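Local coordinates for protein malonyl CoA reductase (malonate semialdehyde-forming) (Sulfolobus tokodaii, PDB 2EP5) that probably catalyses the NADPH-dependent reduction of malonyl-CoA to malonate semialdehyde and CoA, and may also act as an aspartate-semialdehyde dehydrogenase, at residues Val7-Ser12 and Gln18-Met23; Met23-Pro28 and Glu60-Leu65; Lys44-Ala49 and Gly56-Glu61; Pro66-Ser69 and Asp74-Asp77. All coordinates share one frame; numbering follows the deposited sequence.

Contact 1 of 4, residues Val7-Ser12 and Gln18-Met23; sequences VSLLGS and QKMVKM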
loop_
_atom_site.group_PDB
_atom_site.type_symbol
_atom_site.label_atom_id
_atom_site.label_comp_id
_atom_site.label_asym_id
_atom_site.label_seq_id
_atom_site.Cartn_x
_atom_site.Cartn_y
_atom_site.Cartn_z
ATOM N N VAL A 7 -10.805 -22.489 31.121
ATOM C CA VAL A 7 -9.998 -22.830 29.956
ATOM C C VAL A 7 -8.597 -22.217 29.981
ATOM O O VAL A 7 -8.343 -21.228 30.671
ATOM C CB VAL A 7 -10.699 -22.385 28.648
ATOM C CG1 VAL A 7 -12.111 -22.967 28.590
ATOM C CG2 VAL A 7 -10.733 -20.854 28.554
ATOM N N SER A 8 -7.683 -22.830 29.241
ATOM C CA SER A 8 -6.326 -22.312 29.134
ATOM C C SER A 8 -6.097 -22.099 27.638
ATOM O O SER A 8 -6.826 -22.652 26.817
ATOM C CB SER A 8 -5.311 -23.310 29.691
ATOM O OG SER A 8 -5.188 -24.437 28.856
ATOM N N LEU A 9 -5.096 -21.301 27.284
ATOM C CA LEU A 9 -4.817 -21.018 25.880
ATOM C C LEU A 9 -3.345 -21.173 25.505
ATOM O O LEU A 9 -2.482 -20.482 26.053
ATOM C CB LEU A 9 -5.285 -19.601 25.540
ATOM C CG LEU A 9 -5.071 -19.103 24.103
ATOM C CD1 LEU A 9 -5.893 -19.944 23.129
ATOM C CD2 LEU A 9 -5.461 -17.627 24.003
ATOM N N LEU A 10 -3.071 -22.089 24.576
ATOM C CA LEU A 10 -1.715 -22.330 24.083
ATOM C C LEU A 10 -1.463 -21.404 22.886
ATOM O O LEU A 10 -2.354 -21.187 22.071
ATOM C CB LEU A 10 -1.558 -23.792 23.657
ATOM C CG LEU A 10 -1.179 -24.855 24.706
ATOM C CD1 LEU A 10 -1.895 -24.619 26.034
ATOM C CD2 LEU A 10 -1.514 -26.221 24.149
ATOM N N GLY A 11 -0.253 -20.861 22.784
ATOM C CA GLY A 11 0.049 -19.954 21.692
ATOM C C GLY A 11 -0.907 -18.774 21.755
ATOM O O GLY A 11 -1.650 -18.513 20.809
ATOM N N SER A 12 -0.884 -18.066 22.884
ATOM C CA SER A 12 -1.758 -16.923 23.131
ATOM C C SER A 12 -1.148 -15.596 22.702
ATOM O O SER A 12 -1.807 -14.562 22.735
ATOM C CB SER A 12 -2.083 -16.844 24.622
ATOM O OG SER A 12 -0.904 -16.611 25.383
ATOM N N GLN A 18 -4.220 -13.572 20.278
ATOM C CA GLN A 18 -4.718 -12.308 20.806
ATOM C C GLN A 18 -6.202 -12.152 20.511
ATOM O O GLN A 18 -6.945 -11.637 21.340
ATOM C CB GLN A 18 -3.909 -11.134 20.239
ATOM C CG GLN A 18 -2.417 -11.219 20.588
ATOM C CD GLN A 18 -1.638 -9.977 20.189
ATOM O OE1 GLN A 18 -0.411 -10.016 20.041
ATOM N NE2 GLN A 18 -2.345 -8.864 20.026
ATOM N N LYS A 19 -6.641 -12.602 19.340
ATOM C CA LYS A 19 -8.062 -12.535 18.995
ATOM C C LYS A 19 -8.865 -13.338 20.024
ATOM O O LYS A 19 -9.879 -12.875 20.542
ATOM C CB LYS A 19 -8.319 -13.136 17.609
ATOM C CG LYS A 19 -8.396 -12.124 16.488
ATOM C CD LYS A 19 -9.656 -11.270 16.573
ATOM C CE LYS A 19 -9.544 -10.078 15.632
ATOM N NZ LYS A 19 -10.745 -9.203 15.670
ATOM N N MET A 20 -8.402 -14.550 20.308
ATOM C CA MET A 20 -9.088 -15.412 21.259
ATOM C C MET A 20 -9.092 -14.806 22.658
ATOM O O MET A 20 -10.110 -14.824 23.346
ATOM C CB MET A 20 -8.434 -16.798 21.269
ATOM C CG MET A 20 -8.594 -17.532 19.951
ATOM S SD MET A 20 -7.783 -19.125 19.901
ATOM C CE MET A 20 -9.005 -20.156 20.699
ATOM N N VAL A 21 -7.951 -14.272 23.077
ATOM C CA VAL A 21 -7.862 -13.650 24.387
ATOM C C VAL A 21 -8.911 -12.548 24.474
ATOM O O VAL A 21 -9.605 -12.425 25.483
ATOM C CB VAL A 21 -6.462 -13.047 24.630
ATOM C CG1 VAL A 21 -6.494 -12.091 25.821
ATOM C CG2 VAL A 21 -5.465 -14.159 24.910
ATOM N N LYS A 22 -9.043 -11.760 23.409
ATOM C CA LYS A 22 -10.014 -10.666 23.399
ATOM C C LYS A 22 -11.452 -11.163 23.442
ATOM O O LYS A 22 -12.288 -10.598 24.144
ATOM C CB LYS A 22 -9.819 -9.773 22.168
ATOM C CG LYS A 22 -10.608 -8.475 22.240
ATOM C CD LYS A 22 -10.380 -7.570 21.033
ATOM C CE LYS A 22 -11.015 -8.137 19.764
ATOM N NZ LYS A 22 -10.770 -7.265 18.572
ATOM N N MET A 23 -11.739 -12.224 22.695
ATOM C CA MET A 23 -13.085 -12.786 22.650
ATOM C C MET A 23 -13.472 -13.516 23.939
ATOM O O MET A 23 -14.651 -13.574 24.294
ATOM C CB MET A 23 -13.212 -13.734 21.450
ATOM C CG MET A 23 -13.128 -13.034 20.092
ATOM S SD MET A 23 -13.173 -14.176 18.684
ATOM C CE MET A 23 -14.876 -14.722 18.732
#

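Contact 2 of 4, residues Met23-Pro28 and Glu60-Leu65; sequences MLAKHP and EEVQDL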
loop_
_atom_site.group_PDB
_atom_site.type_symbol
_atom_site.label_atom_id
_atom_site.label_comp_id
_atom_site.label_asym_id
_atom_site.label_seq_id
_atom_site.Cartn_x
_atom_site.Cartn_y
_atom_site.Cartn_z
ATOM N N MET A 23 -11.739 -12.224 22.695
ATOM C CA MET A 23 -13.085 -12.786 22.650
ATOM C C MET A 23 -13.472 -13.516 23.939
ATOM O O MET A 23 -14.651 -13.574 24.294
ATOM C CB MET A 23 -13.212 -13.734 21.450
ATOM C CG MET A 23 -13.128 -13.034 20.092
ATOM S SD MET A 23 -13.173 -14.176 18.684
ATOM C CE MET A 23 -14.876 -14.722 18.732
ATOM N N LEU A 24 -12.482 -14.071 24.632
ATOM C CA LEU A 24 -12.713 -14.794 25.881
ATOM C C LEU A 24 -12.764 -13.867 27.099
ATOM O O LEU A 24 -13.401 -14.177 28.102
ATOM C CB LEU A 24 -11.609 -15.833 26.100
ATOM C CG LEU A 24 -11.595 -17.075 25.205
ATOM C CD1 LEU A 24 -10.312 -17.854 25.437
ATOM C CD2 LEU A 24 -12.812 -17.941 25.497
ATOM N N ALA A 25 -12.089 -12.728 27.011
ATOM C CA ALA A 25 -12.062 -11.790 28.118
ATOM C C ALA A 25 -13.471 -11.364 28.521
ATOM O O ALA A 25 -13.709 -10.953 29.660
ATOM C CB ALA A 25 -11.237 -10.572 27.741
ATOM N N LYS A 26 -14.405 -11.489 27.588
ATOM C CA LYS A 26 -15.783 -11.094 27.836
ATOM C C LYS A 26 -16.792 -12.224 27.584
ATOM O O LYS A 26 -17.964 -11.962 27.311
ATOM C CB LYS A 26 -16.123 -9.896 26.946
ATOM C CG LYS A 26 -16.213 -10.243 25.454
ATOM C CD LYS A 26 -16.233 -8.998 24.564
ATOM C CE LYS A 26 -14.819 -8.535 24.195
ATOM N NZ LYS A 26 -13.956 -8.200 25.367
ATOM N N HIS A 27 -16.347 -13.474 27.683
ATOM C CA HIS A 27 -17.242 -14.601 27.444
ATOM C C HIS A 27 -18.147 -14.916 28.636
ATOM O O HIS A 27 -17.716 -14.858 29.783
ATOM C CB HIS A 27 -16.446 -15.855 27.083
ATOM C CG HIS A 27 -17.291 -16.949 26.509
ATOM N ND1 HIS A 27 -17.365 -17.198 25.155
ATOM C CD2 HIS A 27 -18.154 -17.813 27.097
ATOM C CE1 HIS A 27 -18.238 -18.164 24.935
ATOM N NE2 HIS A 27 -18.733 -18.554 26.096
ATOM N N PRO A 28 -19.421 -15.256 28.369
ATOM C CA PRO A 28 -20.421 -15.592 29.391
ATOM C C PRO A 28 -19.999 -16.680 30.390
ATOM O O PRO A 28 -20.028 -16.451 31.597
ATOM C CB PRO A 28 -21.630 -16.022 28.559
ATOM C CG PRO A 28 -21.521 -15.163 27.361
ATOM C CD PRO A 28 -20.045 -15.208 27.031
ATOM N N GLU A 60 -8.225 -6.247 31.030
ATOM C CA GLU A 60 -7.735 -6.336 32.401
ATOM C C GLU A 60 -7.904 -7.744 32.939
ATOM O O GLU A 60 -7.114 -8.210 33.756
ATOM C CB GLU A 60 -8.479 -5.359 33.311
ATOM C CG GLU A 60 -8.068 -3.907 33.148
ATOM C CD GLU A 60 -8.503 -3.051 34.326
ATOM O OE1 GLU A 60 -8.014 -3.285 35.454
ATOM O OE2 GLU A 60 -9.334 -2.145 34.125
ATOM N N GLU A 61 -8.942 -8.424 32.473
ATOM C CA GLU A 61 -9.209 -9.783 32.912
ATOM C C GLU A 61 -8.124 -10.761 32.462
ATOM O O GLU A 61 -8.093 -11.906 32.920
ATOM C CB GLU A 61 -10.585 -10.245 32.410
ATOM C CG GLU A 61 -11.017 -9.675 31.063
ATOM C CD GLU A 61 -11.668 -8.299 31.177
ATOM O OE1 GLU A 61 -10.995 -7.346 31.624
ATOM O OE2 GLU A 61 -12.859 -8.169 30.815
ATOM N N VAL A 62 -7.226 -10.311 31.585
ATOM C CA VAL A 62 -6.156 -11.180 31.091
ATOM C C VAL A 62 -4.741 -10.603 31.170
ATOM O O VAL A 62 -3.764 -11.355 31.181
ATOM C CB VAL A 62 -6.413 -11.603 29.621
ATOM C CG1 VAL A 62 -7.782 -12.252 29.496
ATOM C CG2 VAL A 62 -6.315 -10.396 28.702
ATOM N N GLN A 63 -4.623 -9.280 31.229
ATOM C CA GLN A 63 -3.310 -8.640 31.278
ATOM C C GLN A 63 -2.373 -9.177 32.356
ATOM O O GLN A 63 -1.163 -9.277 32.135
ATOM C CB GLN A 63 -3.452 -7.124 31.449
ATOM C CG GLN A 63 -4.226 -6.690 32.682
ATOM C CD GLN A 63 -4.105 -5.195 32.951
ATOM O OE1 GLN A 63 -4.246 -4.373 32.044
ATOM N NE2 GLN A 63 -3.847 -4.841 34.207
ATOM N N ASP A 64 -2.920 -9.523 33.517
ATOM C CA ASP A 64 -2.082 -10.026 34.598
ATOM C C ASP A 64 -1.964 -11.548 34.669
ATOM O O ASP A 64 -1.205 -12.073 35.484
ATOM C CB ASP A 64 -2.566 -9.472 35.944
ATOM C CG ASP A 64 -2.277 -7.981 36.102
ATOM O OD1 ASP A 64 -1.115 -7.572 35.898
ATOM O OD2 ASP A 64 -3.210 -7.220 36.435
ATOM N N LEU A 65 -2.703 -12.253 33.814
ATOM C CA LEU A 65 -2.648 -13.715 33.781
ATOM C C LEU A 65 -1.198 -14.146 33.589
ATOM O O LEU A 65 -0.514 -13.687 32.673
ATOM C CB LEU A 65 -3.511 -14.261 32.638
ATOM C CG LEU A 65 -5.023 -14.031 32.739
ATOM C CD1 LEU A 65 -5.718 -14.569 31.500
ATOM C CD2 LEU A 65 -5.556 -14.718 33.991
#

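Contact 3 of 4, residues Lys44-Ala49 and Gly56-Glu61; sequences KKYKDA and GDIPEE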
loop_
_atom_site.group_PDB
_atom_site.type_symbol
_atom_site.label_atom_id
_atom_site.label_comp_id
_atom_site.label_asym_id
_atom_site.label_seq_id
_atom_site.Cartn_x
_atom_site.Cartn_y
_atom_site.Cartn_z
ATOM N N LYS A 44 6.189 -14.630 33.514
ATOM C CA LYS A 44 5.879 -13.218 33.350
ATOM C C LYS A 44 4.381 -13.061 33.126
ATOM O O LYS A 44 3.703 -14.011 32.731
ATOM C CB LYS A 44 6.623 -12.638 32.142
ATOM C CG LYS A 44 8.139 -12.796 32.160
ATOM C CD LYS A 44 8.802 -12.005 33.276
ATOM C CE LYS A 44 10.315 -11.929 33.054
ATOM N NZ LYS A 44 11.044 -11.199 34.127
ATOM N N LYS A 45 3.865 -11.863 33.386
ATOM C CA LYS A 45 2.444 -11.590 33.182
ATOM C C LYS A 45 2.196 -11.467 31.686
ATOM O O LYS A 45 3.089 -11.083 30.932
ATOM C CB LYS A 45 2.029 -10.288 33.879
ATOM C CG LYS A 45 1.921 -10.394 35.392
ATOM C CD LYS A 45 1.553 -9.059 36.012
ATOM C CE LYS A 45 1.232 -9.206 37.493
ATOM N NZ LYS A 45 0.863 -7.891 38.110
ATOM N N TYR A 46 0.981 -11.791 31.262
ATOM C CA TYR A 46 0.628 -11.717 29.854
ATOM C C TYR A 46 0.979 -10.358 29.248
ATOM O O TYR A 46 1.516 -10.286 28.140
ATOM C CB TYR A 46 -0.866 -11.991 29.670
ATOM C CG TYR A 46 -1.299 -12.037 28.223
ATOM C CD1 TYR A 46 -0.908 -13.090 27.389
ATOM C CD2 TYR A 46 -2.075 -11.015 27.673
ATOM C CE1 TYR A 46 -1.278 -13.121 26.041
ATOM C CE2 TYR A 46 -2.449 -11.036 26.331
ATOM C CZ TYR A 46 -2.046 -12.090 25.522
ATOM O OH TYR A 46 -2.411 -12.106 24.198
ATOM N N LYS A 47 0.686 -9.282 29.974
ATOM C CA LYS A 47 0.964 -7.941 29.470
ATOM C C LYS A 47 2.448 -7.673 29.265
ATOM O O LYS A 47 2.825 -6.829 28.461
ATOM C CB LYS A 47 0.392 -6.885 30.413
ATOM C CG LYS A 47 1.127 -6.773 31.734
ATOM C CD LYS A 47 0.405 -5.829 32.676
ATOM C CE LYS A 47 1.168 -5.662 33.985
ATOM N NZ LYS A 47 0.377 -4.877 34.980
ATOM N N ASP A 48 3.293 -8.401 29.981
ATOM C CA ASP A 48 4.729 -8.193 29.858
ATOM C C ASP A 48 5.379 -9.085 28.820
ATOM O O ASP A 48 6.554 -8.912 28.504
ATOM C CB ASP A 48 5.418 -8.412 31.211
ATOM C CG ASP A 48 5.085 -7.324 32.224
ATOM O OD1 ASP A 48 5.190 -6.132 31.875
ATOM O OD2 ASP A 48 4.724 -7.659 33.371
ATOM N N ALA A 49 4.622 -10.032 28.281
ATOM C CA ALA A 49 5.182 -10.949 27.297
ATOM C C ALA A 49 4.633 -10.743 25.897
ATOM O O ALA A 49 5.305 -11.042 24.912
ATOM C CB ALA A 49 4.945 -12.392 27.741
ATOM N N GLY A 56 -7.503 -1.627 20.740
ATOM C CA GLY A 56 -7.539 -1.166 22.114
ATOM C C GLY A 56 -6.456 -1.707 23.026
ATOM O O GLY A 56 -5.390 -2.123 22.575
ATOM N N ASP A 57 -6.749 -1.698 24.323
ATOM C CA ASP A 57 -5.819 -2.166 25.340
ATOM C C ASP A 57 -6.053 -3.638 25.654
ATOM O O ASP A 57 -7.095 -4.193 25.317
ATOM C CB ASP A 57 -5.999 -1.350 26.625
ATOM C CG ASP A 57 -5.916 0.148 26.388
ATOM O OD1 ASP A 57 -6.722 0.677 25.592
ATOM O OD2 ASP A 57 -5.048 0.801 27.003
ATOM N N ILE A 58 -5.075 -4.265 26.299
ATOM C CA ILE A 58 -5.201 -5.663 26.684
ATOM C C ILE A 58 -6.265 -5.734 27.775
ATOM O O ILE A 58 -6.244 -4.948 28.725
ATOM C CB ILE A 58 -3.887 -6.217 27.282
ATOM C CG1 ILE A 58 -2.760 -6.133 26.258
ATOM C CG2 ILE A 58 -4.092 -7.655 27.743
ATOM C CD1 ILE A 58 -1.401 -6.496 26.823
ATOM N N PRO A 59 -7.213 -6.673 27.651
ATOM C CA PRO A 59 -8.266 -6.804 28.661
ATOM C C PRO A 59 -7.673 -6.968 30.056
ATOM O O PRO A 59 -6.724 -7.731 30.244
ATOM C CB PRO A 59 -9.019 -8.048 28.202
ATOM C CG PRO A 59 -8.903 -7.965 26.710
ATOM C CD PRO A 59 -7.447 -7.594 26.524
ATOM N N GLU A 60 -8.225 -6.247 31.030
ATOM C CA GLU A 60 -7.735 -6.336 32.401
ATOM C C GLU A 60 -7.904 -7.744 32.939
ATOM O O GLU A 60 -7.114 -8.210 33.756
ATOM C CB GLU A 60 -8.479 -5.359 33.311
ATOM C CG GLU A 60 -8.068 -3.907 33.148
ATOM C CD GLU A 60 -8.503 -3.051 34.326
ATOM O OE1 GLU A 60 -8.014 -3.285 35.454
ATOM O OE2 GLU A 60 -9.334 -2.145 34.125
ATOM N N GLU A 61 -8.942 -8.424 32.473
ATOM C CA GLU A 61 -9.209 -9.783 32.912
ATOM C C GLU A 61 -8.124 -10.761 32.462
ATOM O O GLU A 61 -8.093 -11.906 32.920
ATOM C CB GLU A 61 -10.585 -10.245 32.410
ATOM C CG GLU A 61 -11.017 -9.675 31.063
ATOM C CD GLU A 61 -11.668 -8.299 31.177
ATOM O OE1 GLU A 61 -10.995 -7.346 31.624
ATOM O OE2 GLU A 61 -12.859 -8.169 30.815
#

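Contact 4 of 4, residues Pro66-Ser69 and Asp74-Asp77; sequences PIVS and DHKD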
loop_
_atom_site.group_PDB
_atom_site.type_symbol
_atom_site.label_atom_id
_atom_site.label_comp_id
_atom_site.label_asym_id
_atom_site.label_seq_id
_atom_site.Cartn_x
_atom_site.Cartn_y
_atom_site.Cartn_z
ATOM N N PRO A 66 -0.708 -15.045 34.452
ATOM C CA PRO A 66 0.678 -15.510 34.349
ATOM C C PRO A 66 0.866 -16.467 33.178
ATOM O O PRO A 66 -0.038 -17.244 32.857
ATOM C CB PRO A 66 0.902 -16.189 35.694
ATOM C CG PRO A 66 -0.435 -16.863 35.916
ATOM C CD PRO A 66 -1.441 -15.791 35.495
ATOM N N ILE A 67 2.030 -16.395 32.535
ATOM C CA ILE A 67 2.333 -17.273 31.410
ATOM C C ILE A 67 2.799 -18.620 31.972
ATOM O O ILE A 67 3.696 -18.683 32.811
ATOM C CB ILE A 67 3.459 -16.700 30.503
ATOM C CG1 ILE A 67 3.083 -15.309 29.979
ATOM C CG2 ILE A 67 3.707 -17.645 29.330
ATOM C CD1 ILE A 67 1.887 -15.293 29.056
ATOM N N VAL A 68 2.168 -19.694 31.518
ATOM C CA VAL A 68 2.527 -21.027 31.969
ATOM C C VAL A 68 3.126 -21.820 30.810
ATOM O O VAL A 68 3.041 -21.415 29.648
ATOM C CB VAL A 68 1.292 -21.776 32.522
ATOM C CG1 VAL A 68 0.739 -21.030 33.734
ATOM C CG2 VAL A 68 0.216 -21.892 31.445
ATOM N N SER A 69 3.738 -22.952 31.133
ATOM C CA SER A 69 4.338 -23.798 30.114
ATOM C C SER A 69 3.236 -24.530 29.364
ATOM O O SER A 69 2.057 -24.450 29.721
ATOM C CB SER A 69 5.264 -24.832 30.746
ATOM O OG SER A 69 4.511 -25.898 31.298
ATOM N N ASP A 74 0.988 -27.841 34.206
ATOM C CA ASP A 74 0.435 -26.489 34.284
ATOM C C ASP A 74 -1.015 -26.354 33.830
ATOM O O ASP A 74 -1.569 -25.258 33.847
ATOM C CB ASP A 74 1.292 -25.511 33.481
ATOM C CG ASP A 74 2.605 -25.195 34.158
ATOM O OD1 ASP A 74 2.599 -24.975 35.389
ATOM O OD2 ASP A 74 3.638 -25.149 33.460
ATOM N N HIS A 75 -1.638 -27.455 33.429
ATOM C CA HIS A 75 -3.019 -27.382 32.974
ATOM C C HIS A 75 -3.924 -28.420 33.620
ATOM O O HIS A 75 -5.000 -28.724 33.104
ATOM C CB HIS A 75 -3.074 -27.532 31.453
ATOM C CG HIS A 75 -2.306 -26.480 30.715
ATOM N ND1 HIS A 75 -0.931 -26.499 30.601
ATOM C CD2 HIS A 75 -2.720 -25.357 30.081
ATOM C CE1 HIS A 75 -0.533 -25.434 29.929
ATOM N NE2 HIS A 75 -1.599 -24.725 29.602
ATOM N N LYS A 76 -3.494 -28.945 34.761
ATOM C CA LYS A 76 -4.259 -29.959 35.471
ATOM C C LYS A 76 -5.635 -29.485 35.938
ATOM O O LYS A 76 -6.617 -30.230 35.835
ATOM C CB LYS A 76 -3.450 -30.483 36.665
ATOM C CG LYS A 76 -2.135 -31.144 36.263
ATOM C CD LYS A 76 -1.401 -31.761 37.453
ATOM C CE LYS A 76 -2.011 -33.096 37.875
ATOM N NZ LYS A 76 -3.426 -32.983 38.335
ATOM N N ASP A 77 -5.720 -28.255 36.439
ATOM C CA ASP A 77 -7.003 -27.749 36.911
ATOM C C ASP A 77 -7.899 -27.171 35.814
ATOM O O ASP A 77 -9.033 -26.777 36.088
ATOM C CB ASP A 77 -6.804 -26.695 38.004
ATOM C CG ASP A 77 -5.915 -25.550 37.562
ATOM O OD1 ASP A 77 -5.989 -25.149 36.382
ATOM O OD2 ASP A 77 -5.148 -25.038 38.406
#

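Contact 1 of 4, residues Val7-Ser12 and Gln18-Met23
Leu9 reaches from its strand to helix 15-24 and sends one methyl mainly to Met20 and the other mainly to Val21. Its CG lies anti to the backbone N (chi1 180°), which carries the fork out from the strand toward the helix. Leu9 CD1 sits 3.8 Å from Met20 SD, and Met20 CE is nearly as close, because the thioether bends at its last torsion and presents both sulfur and methyl to the leucine. The other methyl, Leu9 CD2, meets Val21 CG2 at 3.6 Å, the two side chains crossing at about a right angle. This is the opening of a Rossmann fold: the first strand of the parallel sheet, a tight glycine-containing turn, and the helix that follows, the start of a beta-alpha-beta unit that continues into strand 30-36. Gly11, with phi and psi both 59°, turns the chain out of the strand. Beyond it Ser12 comes down beside the helix, its CB 4.3 Å from Val21 CG2. Ser12 O stands 3.6 Å from Gln18 N, close but without a hydrogen bond; that carbonyl is instead bonded to Tyr46 OH, while Ser12 OG holds the carbonyl of Ser36. With an alanine in place of Leu9, both branches would be gone, and Met20 SD and Val21 CG2 would probably lose their strand-side partner, leaving a gap between sheet and helix. On its other flanks Met20 touches Leu82 of the neighbouring strand 80-83 and Thr337 of helix 334-347.

Contact 2 of 4, residues Met23-Pro28 and Glu60-Leu65
Ala25 and Glu61 bring the two backbones to within 5.9 Å, measured CA to CA, where a short, weakly bonded helical turn around residues 60-63 passes near the C-terminal part of helix 15-24 of the Rossmann domain. Leu24 to His27 form a type I beta turn, closed by His27 N bonding to Leu24 O at 3.1 Å. Across from it the chain bends too, with Leu65 N bonded to Val62 O, before strand 67-68 begins. No hydrogen bond joins the two segments; small side chains and aliphatic carbons do the work. Ala25 CB points into the opposite segment and rests on Glu61 CG at 3.4 Å, with Val62 CG1 farther off at 4.2 Å on the buried side, where Val62 also packs on Leu32 of strand 30-36. Pro59 lies against the same alanine. Glu61 folds back on itself: its CG lies off a staggered position (chi1 32°), and the chain bends again at chi2 (-84°), laying the carboxylate beside the alanine carbonyl rather than out along an extended chain. Lys26 NZ, which also makes a weak bond to Lys22 O, is 5.6 Å from Glu61 OE2, too far for a salt bridge, though its charge may ease the carboxylate's position. Glu61 OE2 itself lies 3.1 Å from Ala25 O, a meeting of two acceptors and no bond.

Contact 3 of 4, residues Lys44-Ala49 and Gly56-Glu61
Ile58 comes up to Tyr46 at the rim of the ring, not over a face: its CG2 methyl lies near the ring plane, 3.9 Å from Tyr46 CD2 and about as far from CE2. The two side chains cross obliquely, and the isoleucine spreads its branches over two neighbours. While CG2 takes the ring edge, the longer arm carries CD1 to the backbone of the next residue, 3.8 Å from Lys47 CA and 4.0 Å from Lys47 CB. Both segments belong to the long connection between strands 30-36 and 67-68 of the Rossmann domain's parallel sheet, a connection that here holds only short, weakly bonded helical turns, about 46-49 and 60-63. Tyr46 swings its ring inward with CG anti to the backbone N (chi1 -176°), toward helix 15-24, so that its hydroxyl bonds to the carbonyl of Ser12 and one ring edge is left facing Ile58. Lys47 turns the other way: only its CA and CB serve the contact, and its extended chain carries NZ off to a salt bridge with Asp64. Cut back to an alanine, Ile58 would lose both arms, which would probably leave the CD2-CE2 edge of Tyr46 without its methyl partner and open a gap beside Lys47 CA. Ile58 also touches Val50 and Trp52 in the intervening loop.

Contact 4 of 4, residues Pro66-Ser69 and Asp74-Asp77
Ser69 and Asp74 make the tight, polar half of this contact, on its partly exposed side. One carboxylate oxygen, Asp74 OD2, takes both the backbone and the side chain of the serine: Ser69 N donates to it over 3.2 Å with an N-H...O angle of 141°, arriving from above the carboxylate plane, 52° out of it. The hydroxyl bond from Ser69 OG to Asp74 OD2 is modelled at 2.4 Å, very short, so its exact length is doubtful even if the pairing is sensible. Ser69 OG sits between its own backbone N and carbonyl carbon (chi1 78°), which sets the hydroxyl beside its own amide N, both facing the same acceptor; the backbone N of Asn71 also bonds to that hydroxyl. Val68, by contrast, makes no polar bond with its side chain: its CB meets Asp74 CB at 3.9 Å in ordinary van der Waals contact. Toward the interior His75 is buried, its ND1 held by the carbonyl of Asn71 and its ring reaching Ser8 and Leu10 of strand 5-10. Val68 CG2 comes to 3.8 Å from His75 NE2, obliquely to the ring, and that nitrogen has no polar partner in the model. The contact thus closes the short turn after strand 67-68, the edge strand of the parallel sheet, from which the chain travels back past strands 30-36 and 5-10 to strand 80-83, the reversal of strand order at the middle of a Rossmann fold.

In the fold
Contact 1 is the core of the set: buried throughout and mainly apolar, it ties the central strand 5-10 to helix 15-24. Contacts 2, 3 and 4 are only partly buried, and the first two of these share Glu60 and Glu61. Contact 2 uses the C-terminal part of the same helix and the turn from Leu24 to His27, and Val21 CG1 of contact 1 packs on its Val62 CG2 at 3.3 Å. Tyr46 of contact 3 reaches contact 1 through its hydroxyl, while backbone bonds from its N and that of Lys47 run to Leu65 and Gln63 of contact 2. Contact 4, at the sheet edge, alone carries hydrogen bonds across its segments, yet His75 still touches the strand of contact 1.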